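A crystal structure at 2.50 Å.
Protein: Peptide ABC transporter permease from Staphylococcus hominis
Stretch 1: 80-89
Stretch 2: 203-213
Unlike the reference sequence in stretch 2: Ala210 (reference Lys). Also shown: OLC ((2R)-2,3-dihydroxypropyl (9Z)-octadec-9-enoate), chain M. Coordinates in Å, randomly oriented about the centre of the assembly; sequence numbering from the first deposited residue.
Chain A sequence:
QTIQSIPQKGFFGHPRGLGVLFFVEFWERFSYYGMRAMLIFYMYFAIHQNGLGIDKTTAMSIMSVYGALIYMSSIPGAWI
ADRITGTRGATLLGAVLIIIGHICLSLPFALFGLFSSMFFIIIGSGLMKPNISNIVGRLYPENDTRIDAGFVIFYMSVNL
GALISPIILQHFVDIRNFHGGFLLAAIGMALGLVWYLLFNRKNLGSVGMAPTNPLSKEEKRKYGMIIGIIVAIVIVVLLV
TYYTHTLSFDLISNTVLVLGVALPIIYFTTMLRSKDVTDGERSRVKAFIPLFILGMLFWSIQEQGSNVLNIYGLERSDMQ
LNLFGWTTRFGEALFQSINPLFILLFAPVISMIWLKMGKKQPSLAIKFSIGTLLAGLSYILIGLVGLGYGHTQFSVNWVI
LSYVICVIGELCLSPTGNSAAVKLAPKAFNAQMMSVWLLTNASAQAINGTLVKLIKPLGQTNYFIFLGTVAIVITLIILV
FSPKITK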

# COMPACT_ATOMS: atom_id res chain seq x y z
N ILE A 80 -6.40 6.48 -17.14
CA ILE A 80 -5.44 7.08 -18.09
C ILE A 80 -4.97 6.00 -19.06
O ILE A 80 -5.07 6.17 -20.26
CB ILE A 80 -4.26 7.81 -17.37
CG1 ILE A 80 -4.74 9.12 -16.71
CG2 ILE A 80 -3.08 8.06 -18.34
CD1 ILE A 80 -3.81 9.70 -15.67
N ALA A 81 -4.50 4.87 -18.51
CA ALA A 81 -4.04 3.73 -19.30
C ALA A 81 -5.17 3.17 -20.18
O ALA A 81 -4.93 2.89 -21.36
CB ALA A 81 -3.55 2.63 -18.38
N ASP A 82 -6.38 3.03 -19.61
CA ASP A 82 -7.54 2.45 -20.28
C ASP A 82 -8.12 3.32 -21.37
O ASP A 82 -8.69 2.77 -22.32
CB ASP A 82 -8.64 2.11 -19.25
CG ASP A 82 -9.71 1.19 -19.80
OD1 ASP A 82 -9.48 -0.03 -19.86
OD2 ASP A 82 -10.79 1.71 -20.19
N ARG A 83 -8.01 4.65 -21.25
CA ARG A 83 -8.62 5.57 -22.19
C ARG A 83 -7.66 6.44 -23.02
O ARG A 83 -8.11 7.02 -24.02
CB ARG A 83 -9.64 6.47 -21.46
CG ARG A 83 -10.63 5.69 -20.59
CD ARG A 83 -12.05 6.19 -20.67
NE ARG A 83 -12.59 6.02 -22.02
CZ ARG A 83 -13.77 6.48 -22.42
NH1 ARG A 83 -14.56 7.13 -21.57
NH2 ARG A 83 -14.17 6.30 -23.67
N ILE A 84 -6.37 6.54 -22.64
CA ILE A 84 -5.43 7.44 -23.31
C ILE A 84 -4.14 6.78 -23.82
O ILE A 84 -3.90 6.81 -25.02
CB ILE A 84 -5.10 8.68 -22.39
CG1 ILE A 84 -6.38 9.48 -22.04
CG2 ILE A 84 -4.02 9.60 -23.00
CD1 ILE A 84 -6.25 10.43 -20.85
N THR A 85 -3.28 6.26 -22.92
CA THR A 85 -1.93 5.75 -23.27
C THR A 85 -1.76 4.24 -23.51
O THR A 85 -0.81 3.84 -24.18
CB THR A 85 -0.92 6.15 -22.16
OG1 THR A 85 -1.20 5.39 -20.98
CG2 THR A 85 -0.94 7.65 -21.84
N GLY A 86 -2.61 3.44 -22.88
CA GLY A 86 -2.45 2.00 -22.84
C GLY A 86 -1.72 1.72 -21.55
O GLY A 86 -1.24 2.65 -20.90
N THR A 87 -1.62 0.45 -21.15
CA THR A 87 -0.97 0.11 -19.88
C THR A 87 0.56 0.23 -19.98
O THR A 87 1.18 0.60 -18.99
CB THR A 87 -1.44 -1.25 -19.36
OG1 THR A 87 -1.23 -2.24 -20.36
CG2 THR A 87 -2.92 -1.24 -18.98
N ARG A 88 1.14 -0.02 -21.17
CA ARG A 88 2.60 0.05 -21.38
C ARG A 88 3.15 1.45 -21.21
O ARG A 88 4.08 1.64 -20.42
CB ARG A 88 3.01 -0.55 -22.74
CG ARG A 88 2.74 -2.03 -22.84
CD ARG A 88 3.83 -2.94 -22.27
NE ARG A 88 5.00 -3.04 -23.15
CZ ARG A 88 5.08 -3.81 -24.22
NH1 ARG A 88 4.04 -4.56 -24.59
NH2 ARG A 88 6.19 -3.84 -24.95
N GLY A 89 2.55 2.41 -21.91
CA GLY A 89 2.91 3.82 -21.83
C GLY A 89 2.84 4.36 -20.42
O GLY A 89 3.79 4.99 -19.96
N ASN A 203 9.59 -9.59 -25.27
CA ASN A 203 8.94 -10.38 -24.22
C ASN A 203 7.45 -10.06 -23.97
O ASN A 203 6.71 -10.94 -23.54
CB ASN A 203 9.72 -10.28 -22.92
CG ASN A 203 11.15 -10.78 -23.01
OD1 ASN A 203 11.97 -10.28 -23.78
ND2 ASN A 203 11.49 -11.75 -22.19
N LEU A 204 7.02 -8.81 -24.21
CA LEU A 204 5.65 -8.36 -23.94
C LEU A 204 4.82 -8.07 -25.20
O LEU A 204 3.59 -8.01 -25.13
CB LEU A 204 5.64 -7.14 -22.98
CG LEU A 204 6.52 -7.21 -21.71
CD1 LEU A 204 6.65 -5.84 -21.06
CD2 LEU A 204 5.99 -8.22 -20.71
N GLY A 205 5.50 -7.95 -26.34
CA GLY A 205 4.91 -7.71 -27.65
C GLY A 205 3.90 -6.58 -27.72
O GLY A 205 4.20 -5.45 -27.30
N SER A 206 2.71 -6.89 -28.24
CA SER A 206 1.60 -5.96 -28.43
C SER A 206 0.75 -5.70 -27.18
O SER A 206 -0.06 -4.77 -27.19
CB SER A 206 0.70 -6.46 -29.55
OG SER A 206 0.17 -7.73 -29.23
N VAL A 207 0.91 -6.53 -26.12
CA VAL A 207 0.16 -6.45 -24.86
C VAL A 207 0.25 -5.05 -24.22
O VAL A 207 1.33 -4.64 -23.79
CB VAL A 207 0.57 -7.57 -23.86
CG1 VAL A 207 -0.12 -7.39 -22.51
CG2 VAL A 207 0.30 -8.95 -24.43
N GLY A 208 -0.89 -4.36 -24.19
CA GLY A 208 -1.06 -3.05 -23.58
C GLY A 208 -0.45 -1.88 -24.32
O GLY A 208 -0.18 -0.84 -23.70
N MET A 209 -0.25 -2.00 -25.64
CA MET A 209 0.35 -0.94 -26.46
C MET A 209 -0.63 0.17 -26.86
O MET A 209 -0.21 1.19 -27.41
CB MET A 209 1.04 -1.54 -27.70
CG MET A 209 2.27 -2.37 -27.38
SD MET A 209 3.72 -1.40 -26.92
CE MET A 209 4.19 -0.78 -28.54
N ALA A 210 -1.93 -0.04 -26.60
CA ALA A 210 -2.99 0.90 -26.97
C ALA A 210 -4.10 0.91 -25.90
O ALA A 210 -4.28 -0.11 -25.23
CB ALA A 210 -3.58 0.50 -28.33
N PRO A 211 -4.86 2.02 -25.71
CA PRO A 211 -5.95 1.98 -24.71
C PRO A 211 -7.14 1.10 -25.16
O PRO A 211 -7.50 1.14 -26.34
CB PRO A 211 -6.34 3.45 -24.56
CG PRO A 211 -5.98 4.08 -25.86
CD PRO A 211 -4.80 3.32 -26.41
N THR A 212 -7.73 0.32 -24.22
CA THR A 212 -8.87 -0.57 -24.47
C THR A 212 -10.11 0.22 -24.90
O THR A 212 -10.74 -0.13 -25.90
CB THR A 212 -9.16 -1.48 -23.25
OG1 THR A 212 -7.98 -2.21 -22.91
CG2 THR A 212 -10.31 -2.46 -23.49
N ASN A 213 -10.44 1.29 -24.15
CA ASN A 213 -11.59 2.13 -24.45
C ASN A 213 -11.10 3.56 -24.74
O ASN A 213 -11.22 4.41 -23.86
CB ASN A 213 -12.59 2.10 -23.28
CG ASN A 213 -13.06 0.71 -22.93
OD1 ASN A 213 -12.52 0.05 -22.03
ND2 ASN A 213 -14.08 0.23 -23.63
C24 OLC M . 2.07 7.09 -24.97
C5 OLC M . 9.14 10.86 -21.46
C4 OLC M . 8.53 9.57 -20.96
C3 OLC M . 7.54 8.95 -21.93
C2 OLC M . 6.89 7.69 -21.37
C21 OLC M . 3.59 7.22 -22.97
C1 OLC M . 5.89 7.04 -22.30
C22 OLC M . 3.35 7.67 -24.39
O19 OLC M . 6.02 5.94 -22.77
O25 OLC M . 2.18 5.69 -25.20
O23 OLC M . 3.29 9.10 -24.43
O20 OLC M . 4.82 7.83 -22.49
O HOH W 1 -7.04 -1.27 -19.73
O HOH W 2 0.76 1.68 -24.04

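Residues 203-213 leave the end of a helix and run as turns and loop along the distorted helix 80-89, burying 640 Å² in all. Leu204 ends the helical segment and places its CB over one face of the Arg88 guanidinium, 3.4 Å from NH1. Gly205 follows with positive phi, in a type II' turn from Leu204 to Val207 closed by Val207 N to Leu204 O (3.2 Å). This turn presents two carbonyls to the guanidinium edge: Arg88 NH1 donates to Gly205 O at 2.9 Å and to Val207 O at 2.8 Å, so one nitrogen of the cation ties both to the helix.

A type II turn from Ser206 to Met209 then brings Gly208 against the helix kink. The amides of Thr87 and Arg88 lack partners in the preceding turn, and Arg88 N instead donates to Gly208 O at 3.0 Å. A water also donates to Gly208 O and to Thr85 O while accepting from Gly89 N, bridging the break. The approach demands glycine on both sides: a CB on Gly208 would lie 2.1 Å from Thr87 OG1, and one on Gly86 would lie 2.8 Å from Gly208 O. Met209 points its CA-to-CB bond away, yet its SD reaches to 3.9 Å from Arg88 CZ, over the guanidinium face opposite Leu204.

Beyond Ala210, which differs from the reference Lys, Pro211 turns toward the helix. Its CA comes within 4.0 Å of Gly86 CA, and its CB packs 3.3 Å from Asp82 O. Thr212 is linked to Asp82 through a second water, which donates to Asp82 OD1 (2.7 Å) and contacts Thr212 OG1 weakly (3.4 Å). Asn213 closes the contact through its backbone, its N donating to Asp82 O at 2.9 Å and its O accepting a nearly linear bond from Arg83 NE at 2.8 Å.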